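Local coordinates for dihydrodipicolinate synthase family protein (Sinorhizobium meliloti, PDB 4DNH) that is of unknown function but folds as a closed, eight-stranded parallel beta/alpha barrel and may be related to the dihydrodipicolinate synthases, at residues D122-G127 / L136-S141; S141-I146 / I153-S158; R177-V182 / V186-L191. All coordinates share one frame; numbering follows the deposited sequence.

The three contacts follow one another along the chain on one side of a TIM barrel. Contacts 1 and 2 share Ser141 and helix 132-148, with centres about 10 Å apart; Tyr139 OH hydrogen-bonds to Met156 O at 2.9 Å, tying the helix to the end of strand 153-155. Contacts 2 and 3, about 8 Å apart between centres, belong to neighbouring strands, joined by Leu155 N to Ile187 O at 2.8 Å. Contact 1 lies about 14 Å from contact 3 between centres, and Val178 packs on Leu136 between them. No active site is assigned; in TIM barrels it lies at the C-terminal strand ends, the end from which loop 122-127 follows.

Contact 1: residues D122-G127 / L136-S141; sequences DHLAPG and LAAYES
His123 brings the edge of its imidazole ring against Ala138 on the neighbouring helix. Its CE1 is 3.4 Å from Ala138 O, which lies near the plane of the ring, so the carbonyl faces the ring rim and does not sit over a face. The methyl group of Ala138 stands obliquely above the CE1-NE2 side of the ring, off its plane: Ala138 CB is 3.7 Å from His123 CE1 and 3.8 Å from His123 NE2. Ser141 adds only a distant, oblique approach of its CB.

The torsions explain how a loop residue reaches the helix. His123 CG lies between its backbone N and carbonyl carbon (chi1 66°), which swings the ring across to residues 136-141. Leu124 extends differently, with CG opposite the backbone N (chi1 179°), and lays CD2 4.0 Å from Ala138 CB. The one methyl is thus met by the CE1-NE2 side of the imidazole, obliquely, and by a leucine branch, and the short side chain lets two successive loop residues come close to the helix.

No hydrogen bond joins the two segments, whose mutual burial totals 142 Å². The polar hold on the ring comes instead from one helical turn further on, where His123 ND1 pairs with Gln142 NE2. That amide nitrogen also bonds Asp122 OD1, while Asp122 OD2 forms a salt bridge with Arg87. Gln142 thus ties together two consecutive loop residues and should restrict rotation of the imidazole, against which the Trp93 ring also rests with its plane turned by about 35°.

The contact folds the loop that follows strand 115-119 back over helix 132-148, the next helix of the barrel; Leu124 also touches Ala160 of helix 159-164, and Leu136 and Tyr139 pack against helix 168-181.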
ATOM      1  N   ASP A 122     -16.701  -2.309  -2.212  1.00 53.70           N
ATOM      2  CA  ASP A 122     -16.332  -2.713  -3.580  1.00 53.41           C
ATOM      3  C   ASP A 122     -17.183  -3.794  -4.281  1.00 54.60           C
ATOM      4  O   ASP A 122     -17.042  -3.995  -5.484  1.00 55.10           O
ATOM      5  CB  ASP A 122     -14.829  -3.032  -3.690  1.00 51.33           C
ATOM      6  CG  ASP A 122     -14.319  -3.921  -2.556  1.00 57.28           C
ATOM      7  OD1 ASP A 122     -14.678  -3.701  -1.379  1.00 59.01           O
ATOM      8  OD2 ASP A 122     -13.524  -4.834  -2.845  1.00 61.92           O
ATOM      9  N   HIS A 123     -18.075  -4.474  -3.556  1.00 52.74           N
ATOM     10  CA  HIS A 123     -18.996  -5.409  -4.215  1.00 51.47           C
ATOM     11  C   HIS A 123     -20.257  -4.737  -4.716  1.00 54.86           C
ATOM     12  O   HIS A 123     -21.154  -5.396  -5.241  1.00 57.84           O
ATOM     13  CB  HIS A 123     -19.326  -6.588  -3.305  1.00 50.01           C
ATOM     14  CG  HIS A 123     -20.104  -6.204  -2.081  1.00 51.68           C
ATOM     15  ND1 HIS A 123     -19.522  -5.665  -1.000  1.00 52.45           N
ATOM     16  CD2 HIS A 123     -21.460  -6.290  -1.797  1.00 53.35           C
ATOM     17  CE1 HIS A 123     -20.454  -5.417  -0.070  1.00 54.24           C
ATOM     18  NE2 HIS A 123     -21.641  -5.800  -0.559  1.00 54.96           N
ATOM     19  N   LEU A 124     -20.332  -3.419  -4.560  1.00 55.79           N
ATOM     20  CA  LEU A 124     -21.519  -2.650  -4.912  1.00 59.55           C
ATOM     21  C   LEU A 124     -21.211  -1.597  -5.976  1.00 61.77           C
ATOM     22  O   LEU A 124     -20.410  -0.686  -5.748  1.00 58.55           O
ATOM     23  CB  LEU A 124     -22.102  -1.983  -3.667  1.00 59.12           C
ATOM     24  CG  LEU A 124     -23.339  -1.097  -3.817  1.00 59.42           C
ATOM     25  CD1 LEU A 124     -24.506  -1.892  -4.391  1.00 60.29           C
ATOM     26  CD2 LEU A 124     -23.709  -0.484  -2.470  1.00 59.54           C
ATOM     27  N   ALA A 125     -21.865  -1.739  -7.129  1.00 65.68           N
ATOM     28  CA  ALA A 125     -21.675  -0.849  -8.271  1.00 64.36           C
ATOM     29  C   ALA A 125     -22.267   0.526  -7.969  1.00 65.43           C
ATOM     30  O   ALA A 125     -23.418   0.610  -7.533  1.00 68.93           O
ATOM     31  CB  ALA A 125     -22.327  -1.450  -9.514  1.00 62.98           C
ATOM     32  N   PRO A 126     -21.473   1.604  -8.158  1.00 65.04           N
ATOM     33  CA  PRO A 126     -22.029   2.968  -8.097  1.00 65.74           C
ATOM     34  C   PRO A 126     -23.231   3.074  -9.027  1.00 68.81           C
ATOM     35  O   PRO A 126     -23.154   2.645 -10.180  1.00 69.95           O
ATOM     36  CB  PRO A 126     -20.879   3.842  -8.608  1.00 62.80           C
ATOM     37  CG  PRO A 126     -19.645   3.073  -8.261  1.00 62.23           C
ATOM     38  CD  PRO A 126     -20.003   1.608  -8.311  1.00 61.82           C
ATOM     39  N   GLY A 127     -24.339   3.604  -8.523  1.00 70.82           N
ATOM     40  CA  GLY A 127     -25.589   3.584  -9.270  1.00 73.42           C
ATOM     41  C   GLY A 127     -26.468   4.792  -9.042  1.00 76.61           C
ATOM     42  O   GLY A 127     -26.432   5.391  -7.967  1.00 74.38           O
ATOM     43  N   LEU A 136     -24.722   1.183   3.711  1.00 60.77           N
ATOM     44  CA  LEU A 136     -24.493   0.671   5.062  1.00 60.31           C
ATOM     45  C   LEU A 136     -24.480  -0.846   5.084  1.00 59.87           C
ATOM     46  O   LEU A 136     -23.640  -1.456   5.752  1.00 59.20           O
ATOM     47  CB  LEU A 136     -25.529   1.205   6.042  1.00 60.91           C
ATOM     48  CG  LEU A 136     -25.366   2.688   6.362  1.00 61.51           C
ATOM     49  CD1 LEU A 136     -26.608   3.227   7.072  1.00 65.11           C
ATOM     50  CD2 LEU A 136     -24.089   2.942   7.156  1.00 58.58           C
ATOM     51  N   ALA A 137     -25.406  -1.444   4.339  1.00 61.00           N
ATOM     52  CA  ALA A 137     -25.485  -2.896   4.215  1.00 62.84           C
ATOM     53  C   ALA A 137     -24.185  -3.450   3.613  1.00 61.29           C
ATOM     54  O   ALA A 137     -23.648  -4.455   4.081  1.00 62.40           O
ATOM     55  CB  ALA A 137     -26.703  -3.297   3.386  1.00 62.94           C
ATOM     56  N   ALA A 138     -23.663  -2.761   2.605  1.00 60.60           N
ATOM     57  CA  ALA A 138     -22.412  -3.146   1.972  1.00 57.61           C
ATOM     58  C   ALA A 138     -21.240  -3.142   2.970  1.00 57.68           C
ATOM     59  O   ALA A 138     -20.529  -4.146   3.092  1.00 59.30           O
ATOM     60  CB  ALA A 138     -22.135  -2.245   0.783  1.00 57.25           C
ATOM     61  N   TYR A 139     -21.058  -2.036   3.694  1.00 55.75           N
ATOM     62  CA  TYR A 139     -20.037  -1.946   4.740  1.00 55.14           C
ATOM     63  C   TYR A 139     -20.168  -3.034   5.802  1.00 60.76           C
ATOM     64  O   TYR A 139     -19.205  -3.746   6.099  1.00 61.65           O
ATOM     65  CB  TYR A 139     -20.079  -0.591   5.444  1.00 53.91           C
ATOM     66  CG  TYR A 139     -19.212   0.471   4.824  1.00 52.18           C
ATOM     67  CD1 TYR A 139     -17.825   0.326   4.755  1.00 51.47           C
ATOM     68  CD2 TYR A 139     -19.777   1.626   4.310  1.00 52.81           C
ATOM     69  CE1 TYR A 139     -17.034   1.306   4.173  1.00 52.60           C
ATOM     70  CE2 TYR A 139     -18.996   2.615   3.733  1.00 52.86           C
ATOM     71  CZ  TYR A 139     -17.632   2.459   3.666  1.00 52.18           C
ATOM     72  OH  TYR A 139     -16.878   3.454   3.082  1.00 51.31           O
ATOM     73  N   GLU A 140     -21.352  -3.164   6.385  1.00 63.79           N
ATOM     74  CA  GLU A 140     -21.515  -4.139   7.455  1.00 67.90           C
ATOM     75  C   GLU A 140     -21.311  -5.576   6.968  1.00 63.41           C
ATOM     76  O   GLU A 140     -20.790  -6.417   7.712  1.00 60.53           O
ATOM     77  CB  GLU A 140     -22.827  -3.941   8.240  1.00 74.85           C
ATOM     78  CG  GLU A 140     -24.130  -4.239   7.513  1.00 83.57           C
ATOM     79  CD  GLU A 140     -25.349  -3.870   8.356  1.00 93.65           C
ATOM     80  OE1 GLU A 140     -25.984  -4.792   8.924  1.00 96.35           O
ATOM     81  OE2 GLU A 140     -25.660  -2.658   8.465  1.00 91.25           O
ATOM     82  N   SER A 141     -21.678  -5.839   5.714  1.00 60.85           N
ATOM     83  CA  SER A 141     -21.503  -7.162   5.133  1.00 58.55           C
ATOM     84  C   SER A 141     -20.021  -7.552   5.162  1.00 57.28           C
ATOM     85  O   SER A 141     -19.661  -8.622   5.666  1.00 58.11           O
ATOM     86  CB  SER A 141     -22.054  -7.187   3.708  1.00 60.18           C
ATOM     87  OG  SER A 141     -21.967  -8.475   3.130  1.00 59.63           O
TER

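Contact 2: residues S141-I146 / I153-S158; sequences SQIEAI and IILMAS
Ile153 projects from its strand toward the helix and fits between Ile143 and Ile146, two side chains three residues apart. Its CD1 lies 4.4 Å from Ile143 CG2, whereas its CG1 lies 4.2 Å from Ile146 CG2. The bump of the strand thus enters the hollow between two helix isoleucines, meeting the beta-branch methyl of each.

The second interlocking point involves the other arm of Ile143. CG1 is placed opposite the carbonyl carbon (chi1 -77°), sending CD1 forward along the strand to within 4.0 Å of Leu155 CD1, where the two side chains cross obliquely. Ile143 is therefore forked over the strand surface, one branch on Ile153 and the other on Leu155, while Ile154 between them projects elsewhere and touches Ala116. All four touching residues are buried. The interface has no cross-segment hydrogen bonds, so shape and apolar burial alone, 173 Å² in total, account for it.

The short axes run nearly antiparallel, at 163°, with a closest approach of 10.0 Å, the separation of a helix layered on a sheet. This is the return half of the beta-alpha-beta unit formed by strand 115-119, helix 132-148 and strand 153-155. Ile146 also touches Cys117 and Ala119 of the first strand and Ile100 of helix 93-108, so the helix spans both strands and abuts the preceding helix.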
ATOM      1  N   SER A 141     -21.678  -5.839   5.714  1.00 60.85           N
ATOM      2  CA  SER A 141     -21.503  -7.162   5.133  1.00 58.55           C
ATOM      3  C   SER A 141     -20.021  -7.552   5.162  1.00 57.28           C
ATOM      4  O   SER A 141     -19.661  -8.622   5.666  1.00 58.11           O
ATOM      5  CB  SER A 141     -22.054  -7.187   3.708  1.00 60.18           C
ATOM      6  OG  SER A 141     -21.967  -8.475   3.130  1.00 59.63           O
ATOM      7  N   GLN A 142     -19.166  -6.668   4.652  1.00 54.84           N
ATOM      8  CA  GLN A 142     -17.725  -6.920   4.609  1.00 52.07           C
ATOM      9  C   GLN A 142     -17.098  -6.880   5.995  1.00 54.31           C
ATOM     10  O   GLN A 142     -16.261  -7.729   6.319  1.00 57.09           O
ATOM     11  CB  GLN A 142     -17.001  -5.928   3.698  1.00 48.33           C
ATOM     12  CG  GLN A 142     -17.501  -5.861   2.267  1.00 46.84           C
ATOM     13  CD  GLN A 142     -16.440  -5.334   1.312  1.00 45.04           C
ATOM     14  OE1 GLN A 142     -15.330  -4.980   1.719  1.00 42.35           O
ATOM     15  NE2 GLN A 142     -16.782  -5.276   0.033  1.00 45.14           N
ATOM     16  N   ILE A 143     -17.487  -5.887   6.798  1.00 54.43           N
ATOM     17  CA  ILE A 143     -17.013  -5.770   8.189  1.00 55.12           C
ATOM     18  C   ILE A 143     -17.306  -7.042   8.992  1.00 57.05           C
ATOM     19  O   ILE A 143     -16.432  -7.543   9.697  1.00 59.23           O
ATOM     20  CB  ILE A 143     -17.594  -4.516   8.896  1.00 54.35           C
ATOM     21  CG1 ILE A 143     -16.854  -3.270   8.415  1.00 52.48           C
ATOM     22  CG2 ILE A 143     -17.524  -4.631  10.422  1.00 53.61           C
ATOM     23  CD1 ILE A 143     -17.627  -1.985   8.602  1.00 52.61           C
ATOM     24  N   GLU A 144     -18.525  -7.562   8.876  1.00 57.06           N
ATOM     25  CA  GLU A 144     -18.905  -8.765   9.609  1.00 59.18           C
ATOM     26  C   GLU A 144     -18.125  -9.973   9.112  1.00 58.16           C
ATOM     27  O   GLU A 144     -17.647 -10.780   9.910  1.00 59.13           O
ATOM     28  CB  GLU A 144     -20.417  -9.007   9.547  1.00 63.13           C
ATOM     29  CG  GLU A 144     -21.213  -8.124  10.509  1.00 68.51           C
ATOM     30  CD  GLU A 144     -22.716  -8.117  10.237  1.00 73.28           C
ATOM     31  OE1 GLU A 144     -23.151  -8.635   9.173  1.00 72.92           O
ATOM     32  OE2 GLU A 144     -23.465  -7.578  11.089  1.00 75.01           O
ATOM     33  N   ALA A 145     -17.976 -10.078   7.795  1.00 58.18           N
ATOM     34  CA  ALA A 145     -17.160 -11.129   7.197  1.00 56.36           C
ATOM     35  C   ALA A 145     -15.746 -11.135   7.780  1.00 55.45           C
ATOM     36  O   ALA A 145     -15.255 -12.192   8.193  1.00 59.18           O
ATOM     37  CB  ALA A 145     -17.122 -10.980   5.688  1.00 55.55           C
ATOM     38  N   ILE A 146     -15.118  -9.960   7.855  1.00 50.94           N
ATOM     39  CA  ILE A 146     -13.748  -9.843   8.373  1.00 50.30           C
ATOM     40  C   ILE A 146     -13.647 -10.167   9.871  1.00 52.27           C
ATOM     41  O   ILE A 146     -12.830 -11.005  10.290  1.00 52.02           O
ATOM     42  CB  ILE A 146     -13.113  -8.472   8.041  1.00 48.99           C
ATOM     43  CG1 ILE A 146     -12.834  -8.377   6.541  1.00 46.51           C
ATOM     44  CG2 ILE A 146     -11.800  -8.299   8.787  1.00 50.08           C
ATOM     45  CD1 ILE A 146     -12.949  -6.983   5.973  1.00 46.08           C
ATOM     46  N   ILE A 153      -9.955  -4.076  11.239  1.00 48.38           N
ATOM     47  CA  ILE A 153     -10.411  -3.479   9.994  1.00 46.05           C
ATOM     48  C   ILE A 153      -9.651  -2.213   9.620  1.00 45.33           C
ATOM     49  O   ILE A 153      -9.304  -1.407  10.484  1.00 47.26           O
ATOM     50  CB  ILE A 153     -11.915  -3.124  10.089  1.00 48.08           C
ATOM     51  CG1 ILE A 153     -12.772  -4.382   9.959  1.00 48.35           C
ATOM     52  CG2 ILE A 153     -12.325  -2.100   9.026  1.00 46.91           C
ATOM     53  CD1 ILE A 153     -13.181  -4.949  11.287  1.00 52.07           C
ATOM     54  N   ILE A 154      -9.381  -2.067   8.325  1.00 42.84           N
ATOM     55  CA  ILE A 154      -8.990  -0.799   7.738  1.00 42.45           C
ATOM     56  C   ILE A 154     -10.200  -0.390   6.930  1.00 43.54           C
ATOM     57  O   ILE A 154     -10.573  -1.078   5.984  1.00 42.50           O
ATOM     58  CB  ILE A 154      -7.803  -0.928   6.773  1.00 40.07           C
ATOM     59  CG1 ILE A 154      -6.543  -1.321   7.530  1.00 39.38           C
ATOM     60  CG2 ILE A 154      -7.575   0.397   6.051  1.00 40.17           C
ATOM     61  CD1 ILE A 154      -5.423  -1.805   6.636  1.00 38.43           C
ATOM     62  N   LEU A 155     -10.833   0.706   7.318  1.00 45.55           N
ATOM     63  CA  LEU A 155     -12.102   1.070   6.727  1.00 47.52           C
ATOM     64  C   LEU A 155     -11.873   1.867   5.447  1.00 49.69           C
ATOM     65  O   LEU A 155     -11.446   3.024   5.479  1.00 49.83           O
ATOM     66  CB  LEU A 155     -12.958   1.836   7.729  1.00 49.09           C
ATOM     67  CG  LEU A 155     -14.409   2.080   7.340  1.00 50.02           C
ATOM     68  CD1 LEU A 155     -15.132   0.759   7.152  1.00 48.31           C
ATOM     69  CD2 LEU A 155     -15.089   2.921   8.403  1.00 51.90           C
HETATM   70  N   MSE A 156     -12.149   1.222   4.320  1.00 50.57           N
HETATM   71  CA  MSE A 156     -11.840   1.789   3.012  1.00 53.27           C
HETATM   72  C   MSE A 156     -12.898   2.764   2.566  1.00 53.21           C
HETATM   73  O   MSE A 156     -14.058   2.703   3.018  1.00 55.15           O
HETATM   74  CB  MSE A 156     -11.674   0.635   2.027  1.00 55.10           C
HETATM   75  CG  MSE A 156     -10.334  -0.046   2.303  1.00 60.06           C
HETATM   76 SE   MSE A 156     -10.118  -1.589   1.093  1.00 66.93          SE
HETATM   77  CE  MSE A 156      -9.096  -0.712  -0.354  1.00 59.41           C
ATOM     78  N   ALA A 157     -12.498   3.684   1.690  1.00 49.36           N
ATOM     79  CA  ALA A 157     -13.422   4.639   1.097  1.00 50.60           C
ATOM     80  C   ALA A 157     -14.313   3.895   0.119  1.00 50.72           C
ATOM     81  O   ALA A 157     -13.933   2.843  -0.390  1.00 52.48           O
ATOM     82  CB  ALA A 157     -12.665   5.752   0.403  1.00 50.57           C
ATOM     83  N   SER A 158     -15.500   4.434  -0.128  1.00 49.89           N
ATOM     84  CA  SER A 158     -16.536   3.730  -0.865  1.00 50.71           C
ATOM     85  C   SER A 158     -16.918   4.437  -2.179  1.00 53.22           C
ATOM     86  O   SER A 158     -17.309   5.617  -2.189  1.00 52.24           O
ATOM     87  CB  SER A 158     -17.746   3.521   0.058  1.00 53.54           C
ATOM     88  OG  SER A 158     -18.971   3.373  -0.639  1.00 55.17           O
TER

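Contact 3: residues R177-V182 / V186-L191; sequences RVLSQV and VIIHWL
Val182 and Val186 form the tight end of this contact: Val182 CG1 approaches Val186 CG2 to 3.6 Å, with the side chains crossing at about a right angle. Val182 CG2 is also near the same methyl, at 4.2 Å, so one branch of Val186 faces both branches of its partner. Only three residues separate the two segments here, where the chain turns from helix to strand.

Farther along, the contacts become slightly longer but stay close and buried. Leu179 has CG opposite the carbonyl carbon (chi1 -75°), and its two methyl groups part over the strand: CD2 lies 4.0 Å from Val186 CG1, and CD1 4.1 Å from Ile188 CD1. The leucine runs aslant to Val186 but at about a right angle to Ile188, bridging two strand residues whose side chains lie on the same face. All four touching residues are buried, and no hydrogen bond links the segments.

The opposite side of the helical turn is different in character. Arg177, Ser180 and Gln181 are exposed and touch nothing of the strand. Near the buried part, Lys225 NZ bonds Leu179 O and Val182 O; its positive charge probably complements the carbonyl-rich C-terminal end of the helix.

Strand 186-191 runs between strands 153-155 and 226-232 in the barrel wall, and helix 168-181 covers it from outside. On one flank Val178 touches Ile143 of helix 132-148; on the other, Leu179 meets Val218 and Ile188 meets Leu219 of helix 208-221, so the contact lies between the barrel wall and the helices outside it, with helices 132-148 and 208-221 beside helix 168-181.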
ATOM      1  N   ARG A 177     -22.993   5.323  11.637  1.00 68.11           N
ATOM      2  CA  ARG A 177     -23.519   3.984  11.861  1.00 69.59           C
ATOM      3  C   ARG A 177     -22.406   2.941  11.820  1.00 66.34           C
ATOM      4  O   ARG A 177     -22.266   2.139  12.741  1.00 66.77           O
ATOM      5  CB  ARG A 177     -24.661   3.627  10.902  1.00 73.64           C
ATOM      6  CG  ARG A 177     -25.496   2.441  11.403  1.00 79.44           C
ATOM      7  CD  ARG A 177     -26.961   2.526  10.996  1.00 85.16           C
ATOM      8  NE  ARG A 177     -27.625   3.694  11.575  1.00 91.86           N
ATOM      9  CZ  ARG A 177     -28.815   4.165  11.194  1.00 98.95           C
ATOM     10  NH1 ARG A 177     -29.493   3.571  10.218  1.00 99.03           N
ATOM     11  NH2 ARG A 177     -29.329   5.238  11.791  1.00101.86           N
ATOM     12  N   VAL A 178     -21.606   2.977  10.761  1.00 63.86           N
ATOM     13  CA  VAL A 178     -20.493   2.052  10.597  1.00 61.44           C
ATOM     14  C   VAL A 178     -19.605   2.002  11.848  1.00 61.71           C
ATOM     15  O   VAL A 178     -19.410   0.922  12.420  1.00 62.50           O
ATOM     16  CB  VAL A 178     -19.667   2.360   9.323  1.00 59.11           C
ATOM     17  CG1 VAL A 178     -18.393   1.526   9.285  1.00 57.97           C
ATOM     18  CG2 VAL A 178     -20.492   2.098   8.068  1.00 57.73           C
ATOM     19  N   LEU A 179     -19.111   3.158  12.293  1.00 61.04           N
ATOM     20  CA  LEU A 179     -18.149   3.204  13.399  1.00 62.37           C
ATOM     21  C   LEU A 179     -18.725   2.870  14.768  1.00 67.68           C
ATOM     22  O   LEU A 179     -18.012   2.352  15.621  1.00 69.60           O
ATOM     23  CB  LEU A 179     -17.417   4.542  13.462  1.00 61.60           C
ATOM     24  CG  LEU A 179     -16.334   4.792  12.415  1.00 58.47           C
ATOM     25  CD1 LEU A 179     -15.898   6.253  12.449  1.00 58.21           C
ATOM     26  CD2 LEU A 179     -15.143   3.859  12.622  1.00 55.90           C
ATOM     27  N   SER A 180     -20.002   3.171  14.988  1.00 69.83           N
ATOM     28  CA  SER A 180     -20.642   2.782  16.242  1.00 72.71           C
ATOM     29  C   SER A 180     -20.915   1.279  16.273  1.00 72.15           C
ATOM     30  O   SER A 180     -21.166   0.718  17.338  1.00 72.20           O
ATOM     31  CB  SER A 180     -21.932   3.572  16.483  1.00 75.87           C
ATOM     32  OG  SER A 180     -22.933   3.199  15.558  1.00 77.11           O
ATOM     33  N   GLN A 181     -20.846   0.631  15.110  1.00 71.14           N
ATOM     34  CA  GLN A 181     -21.115  -0.801  15.016  1.00 71.88           C
ATOM     35  C   GLN A 181     -19.891  -1.703  14.802  1.00 71.67           C
ATOM     36  O   GLN A 181     -20.016  -2.930  14.808  1.00 74.01           O
ATOM     37  CB  GLN A 181     -22.182  -1.078  13.964  1.00 74.93           C
ATOM     38  CG  GLN A 181     -23.589  -0.887  14.496  1.00 85.85           C
ATOM     39  CD  GLN A 181     -24.632  -1.541  13.618  1.00 96.42           C
ATOM     40  OE1 GLN A 181     -24.522  -2.721  13.275  1.00 95.64           O
ATOM     41  NE2 GLN A 181     -25.658  -0.775  13.247  1.00103.37           N
ATOM     42  N   VAL A 182     -18.710  -1.114  14.616  1.00 69.30           N
ATOM     43  CA  VAL A 182     -17.482  -1.913  14.532  1.00 65.92           C
ATOM     44  C   VAL A 182     -17.229  -2.481  15.923  1.00 65.88           C
ATOM     45  O   VAL A 182     -17.711  -1.931  16.908  1.00 65.60           O
ATOM     46  CB  VAL A 182     -16.250  -1.093  14.080  1.00 64.42           C
ATOM     47  CG1 VAL A 182     -15.165  -2.009  13.533  1.00 62.99           C
ATOM     48  CG2 VAL A 182     -16.624  -0.108  12.999  1.00 65.44           C
ATOM     49  N   VAL A 186     -10.546   1.007  14.362  1.00 61.06           N
ATOM     50  CA  VAL A 186     -10.441   0.943  12.919  1.00 54.85           C
ATOM     51  C   VAL A 186      -9.382   1.956  12.439  1.00 54.28           C
ATOM     52  O   VAL A 186      -9.088   2.944  13.132  1.00 56.43           O
ATOM     53  CB  VAL A 186     -11.835   1.272  12.336  1.00 53.38           C
ATOM     54  CG1 VAL A 186     -11.782   2.271  11.184  1.00 52.07           C
ATOM     55  CG2 VAL A 186     -12.574   0.007  11.957  1.00 52.37           C
ATOM     56  N   ILE A 187      -8.788   1.693  11.283  1.00 49.66           N
ATOM     57  CA  ILE A 187      -7.948   2.666  10.620  1.00 49.24           C
ATOM     58  C   ILE A 187      -8.713   3.162   9.398  1.00 50.29           C
ATOM     59  O   ILE A 187      -8.991   2.390   8.480  1.00 49.87           O
ATOM     60  CB  ILE A 187      -6.610   2.063  10.151  1.00 48.23           C
ATOM     61  CG1 ILE A 187      -5.761   1.641  11.342  1.00 49.93           C
ATOM     62  CG2 ILE A 187      -5.856   3.062   9.279  1.00 46.60           C
ATOM     63  CD1 ILE A 187      -4.587   0.766  10.958  1.00 52.05           C
ATOM     64  N   ILE A 188      -9.061   4.442   9.401  1.00 51.64           N
ATOM     65  CA  ILE A 188      -9.830   5.037   8.324  1.00 52.16           C
ATOM     66  C   ILE A 188      -8.912   5.383   7.169  1.00 52.16           C
ATOM     67  O   ILE A 188      -7.829   5.945   7.343  1.00 51.50           O
ATOM     68  CB  ILE A 188     -10.589   6.295   8.792  1.00 58.88           C
ATOM     69  CG1 ILE A 188     -11.727   5.897   9.735  1.00 62.18           C
ATOM     70  CG2 ILE A 188     -11.120   7.084   7.598  1.00 62.96           C
ATOM     71  CD1 ILE A 188     -12.570   7.054  10.225  1.00 67.04           C
ATOM     72  N   HIS A 189      -9.356   5.048   5.971  1.00 54.09           N
ATOM     73  CA  HIS A 189      -8.555   5.302   4.804  1.00 51.64           C
ATOM     74  C   HIS A 189      -9.159   6.354   3.903  1.00 52.77           C
ATOM     75  O   HIS A 189     -10.265   6.200   3.378  1.00 52.30           O
ATOM     76  CB  HIS A 189      -8.302   4.003   4.081  1.00 49.22           C
ATOM     77  CG  HIS A 189      -7.341   4.123   2.937  1.00 49.44           C
ATOM     78  ND1 HIS A 189      -7.283   3.217   1.952  1.00 48.02           N
ATOM     79  CD2 HIS A 189      -6.391   5.100   2.638  1.00 49.44           C
ATOM     80  CE1 HIS A 189      -6.343   3.586   1.066  1.00 49.20           C
ATOM     81  NE2 HIS A 189      -5.796   4.737   1.491  1.00 49.81           N
ATOM     82  N   TRP A 190      -8.425   7.456   3.761  1.00 51.87           N
ATOM     83  CA  TRP A 190      -8.718   8.495   2.789  1.00 48.79           C
ATOM     84  C   TRP A 190      -7.822   8.307   1.587  1.00 45.82           C
ATOM     85  O   TRP A 190      -6.659   8.707   1.590  1.00 43.69           O
ATOM     86  CB  TRP A 190      -8.507   9.858   3.417  1.00 51.54           C
ATOM     87  CG  TRP A 190      -8.984  10.989   2.553  1.00 55.56           C
ATOM     88  CD1 TRP A 190      -9.500  10.914   1.260  1.00 56.44           C
ATOM     89  CD2 TRP A 190      -8.955  12.420   2.870  1.00 56.81           C
ATOM     90  NE1 TRP A 190      -9.797  12.158   0.784  1.00 58.33           N
ATOM     91  CE2 TRP A 190      -9.495  13.107   1.700  1.00 59.47           C
ATOM     92  CE3 TRP A 190      -8.561  13.167   3.969  1.00 59.65           C
ATOM     93  CZ2 TRP A 190      -9.627  14.493   1.655  1.00 62.05           C
ATOM     94  CZ3 TRP A 190      -8.699  14.561   3.918  1.00 61.06           C
ATOM     95  CH2 TRP A 190      -9.216  15.205   2.787  1.00 62.33           C
ATOM     96  N   LEU A 191      -8.371   7.664   0.557  1.00 46.71           N
ATOM     97  CA  LEU A 191      -7.672   7.342  -0.681  1.00 46.03           C
ATOM     98  C   LEU A 191      -7.933   8.438  -1.723  1.00 47.35           C
ATOM     99  O   LEU A 191      -9.086   8.678  -2.076  1.00 48.55           O
ATOM    100  CB  LEU A 191      -8.195   5.994  -1.196  1.00 46.46           C
ATOM    101  CG  LEU A 191      -7.598   5.224  -2.388  1.00 46.71           C
ATOM    102  CD1 LEU A 191      -6.114   4.944  -2.201  1.00 45.67           C
ATOM    103  CD2 LEU A 191      -8.356   3.918  -2.584  1.00 44.63           C
TER